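Local coordinates for cell division protein FtsZ 1 (Methanocaldococcus jannaschii, PDB 2VAP) that binds GTP and probably hydrolyses it, and is thought to polymerise, as a tubulin homologue, into the contractile ring at the division site, at residues 127-132 against 138-143; 158-163 against 175-180; 188-193 against 213-218; 246-251 against 344-349. All coordinates share one frame; numbering follows the deposited sequence.

Contact 1 (127-132 against 138-143). With GDP (guanosine-5'-diphosphate), chain B.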
# COMPACT_ATOMS: atom_id res chain seq x y z
N ILE A 127 -0.71 -5.39 4.23
CA ILE A 127 0.22 -6.46 3.89
C ILE A 127 0.97 -6.06 2.62
O ILE A 127 0.37 -5.82 1.58
CB ILE A 127 -0.50 -7.83 3.67
CG1 ILE A 127 -1.28 -8.25 4.91
CG2 ILE A 127 0.51 -8.92 3.31
CD1 ILE A 127 -2.74 -7.86 4.88
N THR A 128 2.30 -5.97 2.73
CA THR A 128 3.12 -5.52 1.61
C THR A 128 4.27 -6.47 1.30
O THR A 128 4.91 -7.02 2.20
CB THR A 128 3.62 -4.06 1.80
OG1 THR A 128 4.24 -3.60 0.59
CG2 THR A 128 4.61 -3.94 2.96
N CYS A 129 4.52 -6.66 0.00
CA CYS A 129 5.61 -7.50 -0.48
C CYS A 129 5.80 -7.32 -1.98
O CYS A 129 4.95 -6.73 -2.65
CB CYS A 129 5.34 -8.98 -0.17
SG CYS A 129 4.03 -9.73 -1.16
N GLY A 130 6.92 -7.82 -2.49
CA GLY A 130 7.10 -7.98 -3.92
C GLY A 130 6.68 -9.40 -4.27
O GLY A 130 7.28 -10.36 -3.79
N LEU A 131 5.63 -9.53 -5.07
CA LEU A 131 5.18 -10.85 -5.51
C LEU A 131 6.11 -11.39 -6.58
O LEU A 131 6.67 -10.63 -7.37
CB LEU A 131 3.73 -10.80 -6.02
CG LEU A 131 2.61 -10.52 -5.02
CD1 LEU A 131 1.30 -10.32 -5.77
CD2 LEU A 131 2.47 -11.64 -3.99
N GLY A 132 6.29 -12.71 -6.58
CA GLY A 132 7.18 -13.36 -7.54
C GLY A 132 8.21 -14.27 -6.91
O GLY A 132 8.68 -15.22 -7.53
N GLY A 138 4.23 -16.55 -0.94
CA GLY A 138 3.64 -17.60 -0.12
C GLY A 138 2.98 -17.11 1.15
O GLY A 138 1.87 -17.54 1.49
N SER A 139 3.64 -16.19 1.86
CA SER A 139 3.20 -15.76 3.19
C SER A 139 2.14 -14.66 3.18
O SER A 139 1.29 -14.61 4.07
CB SER A 139 4.39 -15.34 4.05
OG SER A 139 4.99 -14.16 3.55
N ALA A 140 2.19 -13.78 2.18
CA ALA A 140 1.26 -12.65 2.10
C ALA A 140 -0.23 -13.04 2.20
O ALA A 140 -0.95 -12.44 3.00
CB ALA A 140 1.52 -11.80 0.85
N PRO A 141 -0.68 -14.04 1.41
CA PRO A 141 -2.08 -14.49 1.53
C PRO A 141 -2.42 -15.09 2.89
O PRO A 141 -3.57 -14.99 3.34
CB PRO A 141 -2.21 -15.55 0.43
CG PRO A 141 -1.10 -15.27 -0.51
CD PRO A 141 0.02 -14.80 0.36
N VAL A 142 -1.44 -15.71 3.55
CA VAL A 142 -1.64 -16.27 4.89
C VAL A 142 -1.84 -15.15 5.92
O VAL A 142 -2.76 -15.21 6.74
CB VAL A 142 -0.48 -17.21 5.32
CG1 VAL A 142 -0.73 -17.77 6.72
CG2 VAL A 142 -0.32 -18.34 4.32
N VAL A 143 -0.99 -14.12 5.86
CA VAL A 143 -1.13 -12.95 6.73
C VAL A 143 -2.49 -12.28 6.50
O VAL A 143 -3.18 -11.91 7.46
CB VAL A 143 0.02 -11.92 6.51
CG1 VAL A 143 -0.15 -10.71 7.43
CG2 VAL A 143 1.37 -12.57 6.75
PB GDP B . 11.19 -13.37 -1.42
O1B GDP B . 11.34 -14.86 -1.63
O2B GDP B . 12.09 -12.93 -0.28
O3B GDP B . 9.75 -13.06 -1.09
O3A GDP B . 11.62 -12.64 -2.79
PA GDP B . 12.02 -11.09 -2.89
O1A GDP B . 11.23 -10.23 -1.93
O2A GDP B . 13.51 -10.89 -2.71
O5' GDP B . 11.62 -10.74 -4.41
C5' GDP B . 10.28 -10.93 -4.85
C4' GDP B . 9.94 -9.89 -5.90
O4' GDP B . 10.13 -8.58 -5.37
C3' GDP B . 10.87 -9.99 -7.11
O3' GDP B . 10.30 -10.81 -8.13
C2' GDP B . 11.06 -8.55 -7.55
O2' GDP B . 10.08 -8.19 -8.52
C1' GDP B . 10.82 -7.73 -6.29
N9 GDP B . 12.09 -7.25 -5.69
C8 GDP B . 13.25 -7.93 -5.54
N7 GDP B . 14.19 -7.16 -4.93
C5 GDP B . 13.63 -5.96 -4.68
C6 GDP B . 14.06 -4.68 -4.05
O6 GDP B . 15.21 -4.54 -3.61
N1 GDP B . 13.16 -3.68 -3.99
C2 GDP B . 11.90 -3.81 -4.46
N2 GDP B . 11.05 -2.76 -4.36
N3 GDP B . 11.45 -4.95 -5.04
C4 GDP B . 12.25 -6.03 -5.17

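Contact 2 (158-163 against 175-180). With GDP (guanosine-5'-diphosphate), chain B.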
# COMPACT_ATOMS: atom_id res chain seq x y z
N VAL A 158 0.97 -4.55 -3.09
CA VAL A 158 1.96 -5.48 -3.63
C VAL A 158 2.42 -5.10 -5.03
O VAL A 158 1.69 -4.44 -5.77
CB VAL A 158 1.43 -6.95 -3.64
CG1 VAL A 158 1.23 -7.47 -2.22
CG2 VAL A 158 0.13 -7.05 -4.44
N THR A 159 3.63 -5.52 -5.39
CA THR A 159 4.14 -5.33 -6.74
C THR A 159 4.14 -6.63 -7.54
O THR A 159 4.26 -7.72 -6.97
CB THR A 159 5.58 -4.75 -6.76
OG1 THR A 159 6.47 -5.67 -6.12
CG2 THR A 159 5.63 -3.40 -6.06
N LEU A 160 3.99 -6.49 -8.85
CA LEU A 160 4.23 -7.59 -9.78
C LEU A 160 5.62 -7.38 -10.39
O LEU A 160 6.02 -6.23 -10.59
CB LEU A 160 3.16 -7.64 -10.86
CG LEU A 160 1.72 -7.98 -10.44
CD1 LEU A 160 0.78 -7.82 -11.62
CD2 LEU A 160 1.62 -9.39 -9.86
N PRO A 161 6.34 -8.47 -10.69
CA PRO A 161 7.73 -8.37 -11.14
C PRO A 161 7.90 -7.72 -12.52
O PRO A 161 6.94 -7.64 -13.29
CB PRO A 161 8.19 -9.83 -11.19
CG PRO A 161 6.95 -10.61 -11.37
CD PRO A 161 5.90 -9.88 -10.60
N PHE A 162 9.11 -7.26 -12.81
CA PHE A 162 9.48 -6.79 -14.14
C PHE A 162 9.48 -7.97 -15.11
O PHE A 162 9.75 -9.11 -14.71
CB PHE A 162 10.88 -6.17 -14.13
CG PHE A 162 11.01 -4.95 -13.27
CD1 PHE A 162 10.66 -3.69 -13.76
CD2 PHE A 162 11.51 -5.04 -11.97
CE1 PHE A 162 10.80 -2.55 -12.96
CE2 PHE A 162 11.65 -3.91 -11.17
CZ PHE A 162 11.29 -2.66 -11.67
N VAL A 163 9.19 -7.70 -16.38
CA VAL A 163 9.18 -8.75 -17.41
C VAL A 163 10.54 -9.45 -17.53
O VAL A 163 10.59 -10.67 -17.72
CB VAL A 163 8.71 -8.20 -18.79
CG1 VAL A 163 8.98 -9.20 -19.91
CG2 VAL A 163 7.22 -7.86 -18.75
N GLU A 175 -0.26 -16.24 -9.37
CA GLU A 175 -0.90 -17.25 -8.53
C GLU A 175 -1.06 -16.74 -7.10
O GLU A 175 -2.09 -16.98 -6.46
CB GLU A 175 -0.11 -18.57 -8.56
CG GLU A 175 -0.24 -19.35 -9.86
CD GLU A 175 0.57 -20.64 -9.88
OE1 GLU A 175 1.40 -20.85 -8.98
OE2 GLU A 175 0.37 -21.44 -10.82
N GLY A 176 -0.05 -16.02 -6.62
CA GLY A 176 -0.10 -15.37 -5.31
C GLY A 176 -1.12 -14.26 -5.24
O GLY A 176 -1.76 -14.06 -4.21
N LEU A 177 -1.27 -13.53 -6.35
CA LEU A 177 -2.25 -12.45 -6.45
C LEU A 177 -3.68 -13.00 -6.38
O LEU A 177 -4.56 -12.38 -5.78
CB LEU A 177 -2.05 -11.66 -7.75
CG LEU A 177 -2.71 -10.29 -7.90
CD1 LEU A 177 -2.10 -9.26 -6.96
CD2 LEU A 177 -2.59 -9.82 -9.34
N GLU A 178 -3.89 -14.17 -6.98
CA GLU A 178 -5.18 -14.87 -6.93
C GLU A 178 -5.52 -15.31 -5.51
O GLU A 178 -6.67 -15.21 -5.08
CB GLU A 178 -5.18 -16.07 -7.89
CG GLU A 178 -6.52 -16.78 -8.04
CD GLU A 178 -7.59 -15.93 -8.71
OE1 GLU A 178 -8.76 -15.99 -8.28
OE2 GLU A 178 -7.26 -15.19 -9.67
N ARG A 179 -4.51 -15.80 -4.78
CA ARG A 179 -4.69 -16.22 -3.39
C ARG A 179 -4.96 -15.03 -2.46
O ARG A 179 -5.76 -15.14 -1.53
CB ARG A 179 -3.49 -17.03 -2.89
CG ARG A 179 -3.30 -18.37 -3.59
CD ARG A 179 -2.30 -19.26 -2.85
NE ARG A 179 -1.00 -18.63 -2.67
CZ ARG A 179 0.00 -18.68 -3.55
NH1 ARG A 179 -0.14 -19.33 -4.69
NH2 ARG A 179 1.15 -18.07 -3.27
N LEU A 180 -4.28 -13.92 -2.71
CA LEU A 180 -4.49 -12.68 -1.96
C LEU A 180 -5.90 -12.14 -2.12
O LEU A 180 -6.52 -11.69 -1.15
CB LEU A 180 -3.48 -11.60 -2.37
CG LEU A 180 -2.13 -11.50 -1.64
CD1 LEU A 180 -1.23 -10.51 -2.35
CD2 LEU A 180 -2.32 -11.10 -0.18
PB GDP B . 11.19 -13.37 -1.42
O1B GDP B . 11.34 -14.86 -1.63
O2B GDP B . 12.09 -12.93 -0.28
O3B GDP B . 9.75 -13.06 -1.09
O3A GDP B . 11.62 -12.64 -2.79
PA GDP B . 12.02 -11.09 -2.89
O1A GDP B . 11.23 -10.23 -1.93
O2A GDP B . 13.51 -10.89 -2.71
O5' GDP B . 11.62 -10.74 -4.41
C5' GDP B . 10.28 -10.93 -4.85
C4' GDP B . 9.94 -9.89 -5.90
O4' GDP B . 10.13 -8.58 -5.37
C3' GDP B . 10.87 -9.99 -7.11
O3' GDP B . 10.30 -10.81 -8.13
C2' GDP B . 11.06 -8.55 -7.55
O2' GDP B . 10.08 -8.19 -8.52
C1' GDP B . 10.82 -7.73 -6.29
N9 GDP B . 12.09 -7.25 -5.69
C8 GDP B . 13.25 -7.93 -5.54
N7 GDP B . 14.19 -7.16 -4.93
C5 GDP B . 13.63 -5.96 -4.68
C6 GDP B . 14.06 -4.68 -4.05
O6 GDP B . 15.21 -4.54 -3.61
N1 GDP B . 13.16 -3.68 -3.99
C2 GDP B . 11.90 -3.81 -4.46
N2 GDP B . 11.05 -2.76 -4.36
N3 GDP B . 11.45 -4.95 -5.04
C4 GDP B . 12.25 -6.03 -5.17

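Contact 3 (188-193 against 213-218)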
# COMPACT_ATOMS: atom_id res chain seq x y z
N VAL A 188 -4.32 -3.60 -3.63
CA VAL A 188 -3.62 -2.59 -4.41
C VAL A 188 -2.43 -3.24 -5.11
O VAL A 188 -1.51 -3.74 -4.46
CB VAL A 188 -3.13 -1.40 -3.53
CG1 VAL A 188 -2.50 -0.33 -4.38
CG2 VAL A 188 -4.28 -0.83 -2.70
N VAL A 189 -2.47 -3.25 -6.44
CA VAL A 189 -1.43 -3.88 -7.24
C VAL A 189 -0.63 -2.85 -8.04
O VAL A 189 -1.19 -2.01 -8.74
CB VAL A 189 -2.02 -5.01 -8.16
CG1 VAL A 189 -3.03 -4.46 -9.16
CG2 VAL A 189 -0.90 -5.78 -8.87
N ILE A 190 0.70 -2.94 -7.91
CA ILE A 190 1.62 -2.06 -8.63
C ILE A 190 2.45 -2.89 -9.60
O ILE A 190 3.30 -3.68 -9.18
CB ILE A 190 2.55 -1.29 -7.65
CG1 ILE A 190 1.74 -0.49 -6.63
CG2 ILE A 190 3.51 -0.38 -8.42
CD1 ILE A 190 2.51 -0.12 -5.37
N PRO A 191 2.22 -2.72 -10.92
CA PRO A 191 3.02 -3.47 -11.88
C PRO A 191 4.38 -2.79 -12.10
O PRO A 191 4.44 -1.72 -12.71
CB PRO A 191 2.17 -3.45 -13.15
CG PRO A 191 1.26 -2.27 -13.01
CD PRO A 191 1.22 -1.85 -11.57
N ASN A 192 5.44 -3.41 -11.59
CA ASN A 192 6.80 -2.87 -11.72
C ASN A 192 7.21 -2.59 -13.17
O ASN A 192 7.96 -1.65 -13.42
CB ASN A 192 7.84 -3.79 -11.06
CG ASN A 192 7.90 -3.63 -9.54
OD1 ASN A 192 8.49 -4.46 -8.85
ND2 ASN A 192 7.28 -2.58 -9.02
N GLU A 193 6.71 -3.39 -14.10
CA GLU A 193 7.02 -3.21 -15.52
C GLU A 193 6.70 -1.80 -16.02
O GLU A 193 7.42 -1.24 -16.85
CB GLU A 193 6.32 -4.27 -16.38
CG GLU A 193 6.67 -4.24 -17.87
CD GLU A 193 8.14 -4.56 -18.17
OE1 GLU A 193 8.87 -5.01 -17.27
OE2 GLU A 193 8.56 -4.35 -19.33
N GLU A 213 10.82 3.34 -3.73
CA GLU A 213 10.23 4.65 -3.52
C GLU A 213 8.72 4.65 -3.76
O GLU A 213 7.97 5.29 -3.02
CB GLU A 213 10.90 5.71 -4.41
CG GLU A 213 12.38 5.95 -4.12
CD GLU A 213 12.63 6.53 -2.73
OE1 GLU A 213 13.63 6.12 -2.10
OE2 GLU A 213 11.85 7.39 -2.28
N VAL A 214 8.29 3.94 -4.80
CA VAL A 214 6.88 3.84 -5.16
C VAL A 214 6.09 3.09 -4.08
O VAL A 214 5.01 3.53 -3.68
CB VAL A 214 6.69 3.21 -6.56
CG1 VAL A 214 5.22 2.90 -6.84
CG2 VAL A 214 7.25 4.13 -7.64
N LEU A 215 6.65 1.97 -3.62
CA LEU A 215 6.04 1.20 -2.53
C LEU A 215 5.92 2.02 -1.24
O LEU A 215 4.88 1.98 -0.58
CB LEU A 215 6.84 -0.08 -2.26
CG LEU A 215 6.49 -1.34 -3.05
CD1 LEU A 215 7.59 -2.38 -2.93
CD2 LEU A 215 5.15 -1.92 -2.61
N ILE A 216 6.98 2.75 -0.91
CA ILE A 216 6.97 3.65 0.25
C ILE A 216 5.88 4.71 0.12
O ILE A 216 5.07 4.89 1.03
CB ILE A 216 8.37 4.31 0.49
CG1 ILE A 216 9.42 3.26 0.86
CG2 ILE A 216 8.29 5.42 1.55
CD1 ILE A 216 9.04 2.34 2.02
N ASN A 217 5.85 5.38 -1.03
CA ASN A 217 4.83 6.40 -1.31
C ASN A 217 3.40 5.87 -1.23
O ASN A 217 2.51 6.56 -0.73
CB ASN A 217 5.07 7.04 -2.69
CG ASN A 217 6.12 8.14 -2.65
OD1 ASN A 217 5.86 9.26 -3.10
ND2 ASN A 217 7.30 7.84 -2.12
N ALA A 218 3.20 4.64 -1.71
CA ALA A 218 1.88 4.02 -1.70
C ALA A 218 1.43 3.62 -0.29
O ALA A 218 0.33 3.97 0.14
CB ALA A 218 1.85 2.81 -2.63

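Contact 4 (246-251 against 344-349)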
# COMPACT_ATOMS: atom_id res chain seq x y z
N GLY A 246 -13.27 -2.72 -1.76
CA GLY A 246 -12.48 -2.02 -2.78
C GLY A 246 -12.05 -2.89 -3.94
O GLY A 246 -11.70 -2.38 -5.01
N GLY A 247 -12.05 -4.21 -3.72
CA GLY A 247 -11.70 -5.18 -4.76
C GLY A 247 -10.27 -5.00 -5.24
O GLY A 247 -9.34 -5.01 -4.43
N LEU A 248 -10.10 -4.85 -6.55
CA LEU A 248 -8.79 -4.59 -7.13
C LEU A 248 -8.56 -3.08 -7.23
O LEU A 248 -9.46 -2.33 -7.63
CB LEU A 248 -8.67 -5.25 -8.51
CG LEU A 248 -7.27 -5.30 -9.15
CD1 LEU A 248 -6.36 -6.28 -8.43
CD2 LEU A 248 -7.38 -5.67 -10.62
N ALA A 249 -7.36 -2.65 -6.87
CA ALA A 249 -7.00 -1.24 -6.89
C ALA A 249 -5.64 -1.01 -7.53
O ALA A 249 -4.77 -1.89 -7.52
CB ALA A 249 -7.02 -0.67 -5.48
N MET A 250 -5.46 0.17 -8.12
CA MET A 250 -4.19 0.59 -8.70
C MET A 250 -3.89 2.03 -8.32
O MET A 250 -4.80 2.78 -7.94
CB MET A 250 -4.20 0.42 -10.22
CG MET A 250 -4.18 -1.03 -10.68
SD MET A 250 -4.26 -1.20 -12.47
CE MET A 250 -4.57 -2.95 -12.63
N ILE A 251 -2.62 2.42 -8.41
CA ILE A 251 -2.20 3.75 -7.98
C ILE A 251 -1.72 4.65 -9.11
O ILE A 251 -1.29 4.17 -10.17
CB ILE A 251 -1.11 3.70 -6.86
CG1 ILE A 251 0.24 3.21 -7.41
CG2 ILE A 251 -1.59 2.86 -5.67
CD1 ILE A 251 1.42 3.46 -6.49
N ILE A 344 -10.21 -5.80 -15.64
CA ILE A 344 -8.94 -6.52 -15.58
C ILE A 344 -9.16 -8.04 -15.54
O ILE A 344 -10.05 -8.52 -14.84
CB ILE A 344 -8.08 -6.07 -14.36
CG1 ILE A 344 -7.60 -4.62 -14.51
CG2 ILE A 344 -6.89 -7.02 -14.12
CD1 ILE A 344 -6.62 -4.36 -15.66
N GLU A 345 -8.34 -8.76 -16.29
CA GLU A 345 -8.32 -10.22 -16.26
C GLU A 345 -6.97 -10.73 -15.75
O GLU A 345 -5.92 -10.26 -16.18
CB GLU A 345 -8.62 -10.79 -17.65
CG GLU A 345 -8.92 -12.29 -17.68
CD GLU A 345 -9.21 -12.81 -19.07
OE1 GLU A 345 -8.48 -12.44 -20.02
OE2 GLU A 345 -10.15 -13.62 -19.22
N PHE A 346 -7.02 -11.69 -14.82
CA PHE A 346 -5.83 -12.31 -14.26
C PHE A 346 -5.35 -13.44 -15.18
O PHE A 346 -6.08 -14.40 -15.42
CB PHE A 346 -6.13 -12.89 -12.87
CG PHE A 346 -6.17 -11.86 -11.76
CD1 PHE A 346 -6.49 -10.53 -12.01
CD2 PHE A 346 -5.92 -12.25 -10.45
CE1 PHE A 346 -6.53 -9.59 -10.98
CE2 PHE A 346 -5.97 -11.32 -9.41
CZ PHE A 346 -6.27 -9.99 -9.67
N THR A 347 -4.13 -13.30 -15.70
CA THR A 347 -3.52 -14.34 -16.54
C THR A 347 -2.16 -14.75 -15.96
O THR A 347 -1.64 -14.10 -15.06
CB THR A 347 -3.33 -13.90 -18.01
OG1 THR A 347 -2.31 -12.90 -18.10
CG2 THR A 347 -4.63 -13.36 -18.60
N ASP A 348 -1.59 -15.83 -16.50
CA ASP A 348 -0.28 -16.32 -16.06
C ASP A 348 0.87 -15.38 -16.42
O ASP A 348 1.94 -15.44 -15.81
CB ASP A 348 -0.01 -17.72 -16.64
CG ASP A 348 -0.87 -18.80 -16.00
OD1 ASP A 348 -1.30 -18.63 -14.84
OD2 ASP A 348 -1.09 -19.84 -16.67
N THR A 349 0.63 -14.51 -17.40
CA THR A 349 1.65 -13.57 -17.88
C THR A 349 1.44 -12.14 -17.35
O THR A 349 2.17 -11.22 -17.73
CB THR A 349 1.74 -13.54 -19.42
OG1 THR A 349 0.46 -13.20 -19.97
CG2 THR A 349 2.18 -14.90 -19.96

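Contact 1 (127-132 against 138-143)
Val143, which packs against Ile127, is fixed in its helix by the bond from Val143 N to Ser139 O (2.9 Å). The helix is kinked just before it: Pro141 has no N-H to give, and Val142 N makes no bond to the preceding turn either. Between strand and helix the contact is purely apolar. Ile127 uses both branches: CG1 lies 3.7 Å from Val143 CG1, the two side chains running past each other in opposite senses, while CG2 rests 3.9 Å from Ala140 CB. The same methyl, Ala140 CB, also takes Cys129 SG at 3.8 Å. The sulfur comes there because it stands between the backbone N and the carbonyl carbon (chi1 71°). Further along, the chain passes the nucleotide, with Gly130 O 3.2 Å from GDP C5'. It then enters the glycine-rich tubulin signature loop, where the amides of Gly134 and Gly136 bind GDP. Strand 124-130 and helix 135-149 open a beta-alpha-beta unit that closes with strand 153-160. Ala140 also meets Leu180 of helix 167-181, Val143 reaches strand 40-45, and Val142 faces helix 101-110.

Contact 2 (158-163 against 175-180)
Val158 spreads its two methyls over two successive inward-facing leucines of helix 167-181, and each pair meets differently. Toward Leu180 the approach is end-on: Val158 CG1 and Leu180 CD1 reach for each other and stop 3.9 Å apart. Toward Leu177 it is slanted, with Val158 CG2 passing Leu177 CD1 at 4.0 Å. This fork depends on the valine rotamer (chi1 -67°), which leaves CG1 beside the backbone N and wedges CG2 between the N and the carbonyl carbon. Leu177, with CG swung opposite its own backbone N (chi1 -164°), sends its other methyl to Leu160, two residues on along the strand from Val158, whose side-chain end turns in to the helix: Leu177 CD2 lies 4.3 Å from Leu160 CD2, a looser touch. Strand 153-160 and helix 167-181 are the first two elements of a beta-alpha-beta crossover completed by strand 186-191, within the Rossmann-like GTPase domain. The short segments run nearly antiparallel, at 150°, as the chain returns along the sheet. Leu131 and Leu187 also pack against Val158 and Leu177. On the flank facing helix 135-149, the Arg179 guanidinium lays one face over Gly176 CA, which stands 3.6 Å from its plane toward the rim, while Arg179 NH2 bonds to Thr137 O. Beyond the strand the chain borders the nucleotide: Pro161 CA comes within 3.5 Å of GDP O2', and Phe162 N donates to OE2 of Glu165, which also hydrogen-bonds to GDP.

Contact 3 (188-193 against 213-218)
No flat side chain lies between Ile190 and its partners Val214, Leu215 and Ala218; the neighbouring carboxamide, that of Asn217, turns back along its own helix. Asn217 ND2 reaches Glu213 O at 2.8 Å, but the bond is bent (123° at the hydrogen) and weak, and the same carbonyl already accepts the backbone N of Asn217 at 2.9 Å. One carbonyl oxygen thus serves two donors of a single residue. The crossing contact belongs to Ile190, which faces three helix residues. With CG1 beside the backbone N (chi1 -57°), Ile190 CG2 stands opposite that N and lies 4.0 Å from Val214 CG1, the two side chains passing each other in opposite directions. The longer branch is directed elsewhere: Ile190 CD1 sits 4.1 Å from Ala218 CB, one turn on from Val214, and 4.2 Å from Leu215 CD2. Leu215 also touches GDP, so a single helix turn bears on both the sheet and the nucleotide pocket, as expected of the central helix of the tubulin/FtsZ fold, which links the GTPase and C-terminal domains. That helix, 204-227, runs nearly antiparallel to strand 186-191 (160° between the short segments). Around them, Leu274 adjoins both Ile190 and Val214, Ile251 of strand 249-256 flanks Ile190, and helix 46-59 packs against Leu215 and Ile216, where Arg55 forms a salt bridge with Glu213.

Contact 4 (246-251 against 344-349)
Leu248 leads from the domain junction toward Ile344 and Phe346. Its CB points at the strand of the other segment, and CG, anti to the backbone N (chi1 -168°), divides the side chain into two methyls. CD1 comes to the edge of the Phe346 ring, in the ring plane, 3.9 Å from Phe346 CZ. CD2 sits on the flank of the isoleucine, 3.8 Å from Ile344 CG2 and equally near Ile344 CB, and is 4.0 Å from Phe346 CE1. The two aliphatic side chains cross at about a right angle, whereas leucine and phenylalanine slide past each other in opposite directions. An alanine here would lack both methyls, which would probably open a gap between Ile344 and the edge of the Phe346 ring and leave that ring freer to turn. The chain bends a corner at Leu248: Gly247 and Ala249 pair by backbone bonds with Leu187 of strand 186-191, and strand 249-256 continues into the mixed sheet of the C-terminal domain. Ile344 and Phe346 belong to the first strand of the C-terminal beta hairpin, 344-347 with 350-353, so the contact brings this hairpin against the seam between the domains. Met250, extended beyond CG, meets Ile344 end to end, with Met250 CE 3.9 Å from Ile344 CD1. Leu351 of the second hairpin strand touches both of these, and the Phe346 ring takes a cation-pi contact from Lys181 of helix 167-181.

The four contacts follow one another in series along the chain, each closing before the next opens. Contacts 1, 2 and 3 share the parallel sheet of the GTPase domain: strands 124-130, 153-160 and 186-191 are consecutive neighbours in it. Contacts 1 and 2, with centres about 9 Å apart, are joined by backbone pairing of Cys129 and Leu131 with Thr159, and both border GDP. The centre of contact 3 is about 12 Å from that of contact 2, with Val158 O bonded to Ile190 N. Contact 4 leaves this sheet for the C-terminal domain, yet Ala249 O bonds to Val189 N, and Phe346 packs on Leu177. Packing thus runs without a break from the nucleotide pocket to the second domain.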